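Molybdopterin biosynthesis protein (Mycobacterium abscessus, PDB 3TCR) probably takes part in molybdenum cofactor biosynthesis, through a domain thought to bind molybdopterin. Local coordinates at residues E85-L88 and S89-Q92. Sequence-based numbering, arbitrary orientation.
Sequences ENDL and SEIQ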
ATOM      1  N   GLU A  85      15.448  20.243 -10.259  1.00 26.88           N
ATOM      2  CA  GLU A  85      15.184  19.408 -11.414  1.00 28.70           C
ATOM      3  C   GLU A  85      14.763  18.029 -10.960  1.00 28.24           C
ATOM      4  O   GLU A  85      14.923  17.675  -9.797  1.00 27.43           O
ATOM      5  CB  GLU A  85      16.460  19.255 -12.252  1.00 31.13           C
ATOM      6  CG  GLU A  85      16.951  20.550 -12.880  1.00 35.03           C
ATOM      7  CD  GLU A  85      18.334  20.433 -13.553  1.00 37.17           C
ATOM      8  OE1 GLU A  85      19.258  19.819 -12.989  1.00 39.11           O
ATOM      9  OE2 GLU A  85      18.508  20.996 -14.632  1.00 38.31           O
ATOM     10  N   ASN A  86      14.304  17.229 -11.913  1.00 28.84           N
ATOM     11  CA  ASN A  86      14.053  15.804 -11.698  1.00 27.68           C
ATOM     12  C   ASN A  86      15.345  15.067 -11.706  1.00 26.75           C
ATOM     13  O   ASN A  86      15.705  14.417 -12.693  1.00 26.56           O
ATOM     14  CB  ASN A  86      13.139  15.215 -12.789  1.00 28.64           C
ATOM     15  CG  ASN A  86      11.719  15.060 -12.320  1.00 28.50           C
ATOM     16  OD1 ASN A  86      11.444  14.289 -11.384  1.00 30.79           O
ATOM     17  ND2 ASN A  86      10.830  15.847 -12.882  1.00 26.79           N
ATOM     18  N   ASP A  87      16.011  15.159 -10.568  1.00 26.14           N
ATOM     19  CA  ASP A  87      17.361  14.733 -10.404  1.00 26.27           C
ATOM     20  C   ASP A  87      17.495  14.282  -8.972  1.00 26.46           C
ATOM     21  O   ASP A  87      17.364  15.082  -8.028  1.00 24.33           O
ATOM     22  CB  ASP A  87      18.310  15.889 -10.669  1.00 27.23           C
ATOM     23  CG  ASP A  87      19.754  15.500 -10.467  1.00 28.46           C
ATOM     24  OD1 ASP A  87      20.378  15.112 -11.475  1.00 31.35           O
ATOM     25  OD2 ASP A  87      20.250  15.532  -9.318  1.00 27.85           O
ATOM     26  N   LEU A  88      17.804  13.000  -8.829  1.00 26.17           N
ATOM     27  CA  LEU A  88      17.859  12.349  -7.549  1.00 26.86           C
ATOM     28  C   LEU A  88      18.714  13.070  -6.496  1.00 25.12           C
ATOM     29  O   LEU A  88      18.230  13.338  -5.396  1.00 22.89           O
ATOM     30  CB  LEU A  88      18.316  10.901  -7.751  1.00 29.21           C
ATOM     31  CG  LEU A  88      18.137  10.044  -6.496  1.00 31.17           C
ATOM     32  CD1 LEU A  88      17.509   8.696  -6.878  1.00 31.42           C
ATOM     33  CD2 LEU A  88      19.481   9.925  -5.732  1.00 31.01           C
ATOM     34  N   SER A  89      19.953  13.413  -6.835  1.00 24.47           N
ATOM     35  CA  SER A  89      20.819  14.071  -5.869  1.00 25.64           C
ATOM     36  C   SER A  89      20.376  15.488  -5.520  1.00 24.52           C
ATOM     37  O   SER A  89      20.528  15.914  -4.398  1.00 23.12           O
ATOM     38  CB  SER A  89      22.285  14.051  -6.317  1.00 27.70           C
ATOM     39  OG  SER A  89      22.475  14.962  -7.365  1.00 31.34           O
ATOM     40  N   GLU A  90      19.794  16.213  -6.463  1.00 24.67           N
ATOM     41  CA  GLU A  90      19.255  17.543  -6.145  1.00 24.38           C
ATOM     42  C   GLU A  90      18.063  17.474  -5.210  1.00 21.42           C
ATOM     43  O   GLU A  90      17.956  18.251  -4.270  1.00 21.19           O
ATOM     44  CB  GLU A  90      18.819  18.303  -7.408  1.00 25.98           C
ATOM     45  CG  GLU A  90      19.945  18.764  -8.311  1.00 28.30           C
ATOM     46  CD  GLU A  90      19.417  19.529  -9.545  1.00 31.72           C
ATOM     47  OE1 GLU A  90      20.082  19.448 -10.603  1.00 32.30           O
ATOM     48  OE2 GLU A  90      18.340  20.213  -9.458  1.00 30.39           O
ATOM     49  N   ILE A  91      17.150  16.565  -5.494  1.00 20.09           N
ATOM     50  CA  ILE A  91      16.009  16.354  -4.630  1.00 18.57           C
ATOM     51  C   ILE A  91      16.466  15.940  -3.223  1.00 18.62           C
ATOM     52  O   ILE A  91      15.952  16.450  -2.224  1.00 18.48           O
ATOM     53  CB  ILE A  91      15.040  15.284  -5.163  1.00 18.30           C
ATOM     54  CG1 ILE A  91      14.515  15.681  -6.542  1.00 18.61           C
ATOM     55  CG2 ILE A  91      13.886  15.109  -4.163  1.00 17.52           C
ATOM     56  CD1 ILE A  91      13.827  14.570  -7.329  1.00 18.82           C
ATOM     57  N   GLN A  92      17.428  15.026  -3.146  1.00 18.55           N
ATOM     58  CA  GLN A  92      17.937  14.568  -1.853  1.00 18.90           C
ATOM     59  C   GLN A  92      18.599  15.717  -1.094  1.00 19.09           C
ATOM     60  O   GLN A  92      18.371  15.906   0.127  1.00 18.61           O
ATOM     61  CB  GLN A  92      18.882  13.346  -2.039  1.00 19.54           C
ATOM     62  CG  GLN A  92      18.093  12.061  -2.405  1.00 19.84           C
ATOM     63  CD  GLN A  92      18.942  10.788  -2.304  1.00 21.48           C
ATOM     64  OE1 GLN A  92      20.150  10.865  -2.349  1.00 22.73           O
ATOM     65  NE2 GLN A  92      18.309   9.626  -2.149  1.00 20.98           N
TER
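D87 and I91 close the first turn of helix 88-100 through their backbones, the N-H of I91 reaching D87 O at 2.9 Å, and one residue on Q92 N bonds to L88 O in the same way. Ahead of this turn the chain bends sharply in an inverse gamma turn centred on N86, with a weak bond from D87 N back to E85 O. The D87 carboxylate then folds over the start of the helix. With CG set anti to the backbone N (chi1 178°), its OD2 accepts the N-H of E90 at 3.0 Å through the anti lone pair, while the hydroxyl of S89 arrives nearly along the C-O axis, OG to OD2 also 3.0 Å. One oxygen thus takes two donors, and its negative charge would suit the positive end of the helix dipole. This is a classical aspartate N-cap, placed where strand 76-84, at the edge of the parallel part of the sheet, gives way to its following helix in the alpha/beta fold of this probable molybdopterin-binding domain. E90, extended beyond CG, runs back across D87 at about a right angle, its CG 3.4 Å from D87 OD2, and delivers its carboxylate to E85. There E90 OE2 accepts E85 N at 3.0 Å, met from above the carboxylate plane. The two glutamate carboxylates lie nearly parallel, planes 18° apart, with E85 OE1 and E90 OE1 2.6 Å apart; the other E85 oxygen, OE2, is held by H57. On another side of the turn, L88 and Q92 run side by side in the same direction, L88 CD2 lying 3.6 Å from Q92 OE1, while Q92 NE2 donates to the carbonyl of A123. Buried I91 packs against V51 and V84 of the sheet.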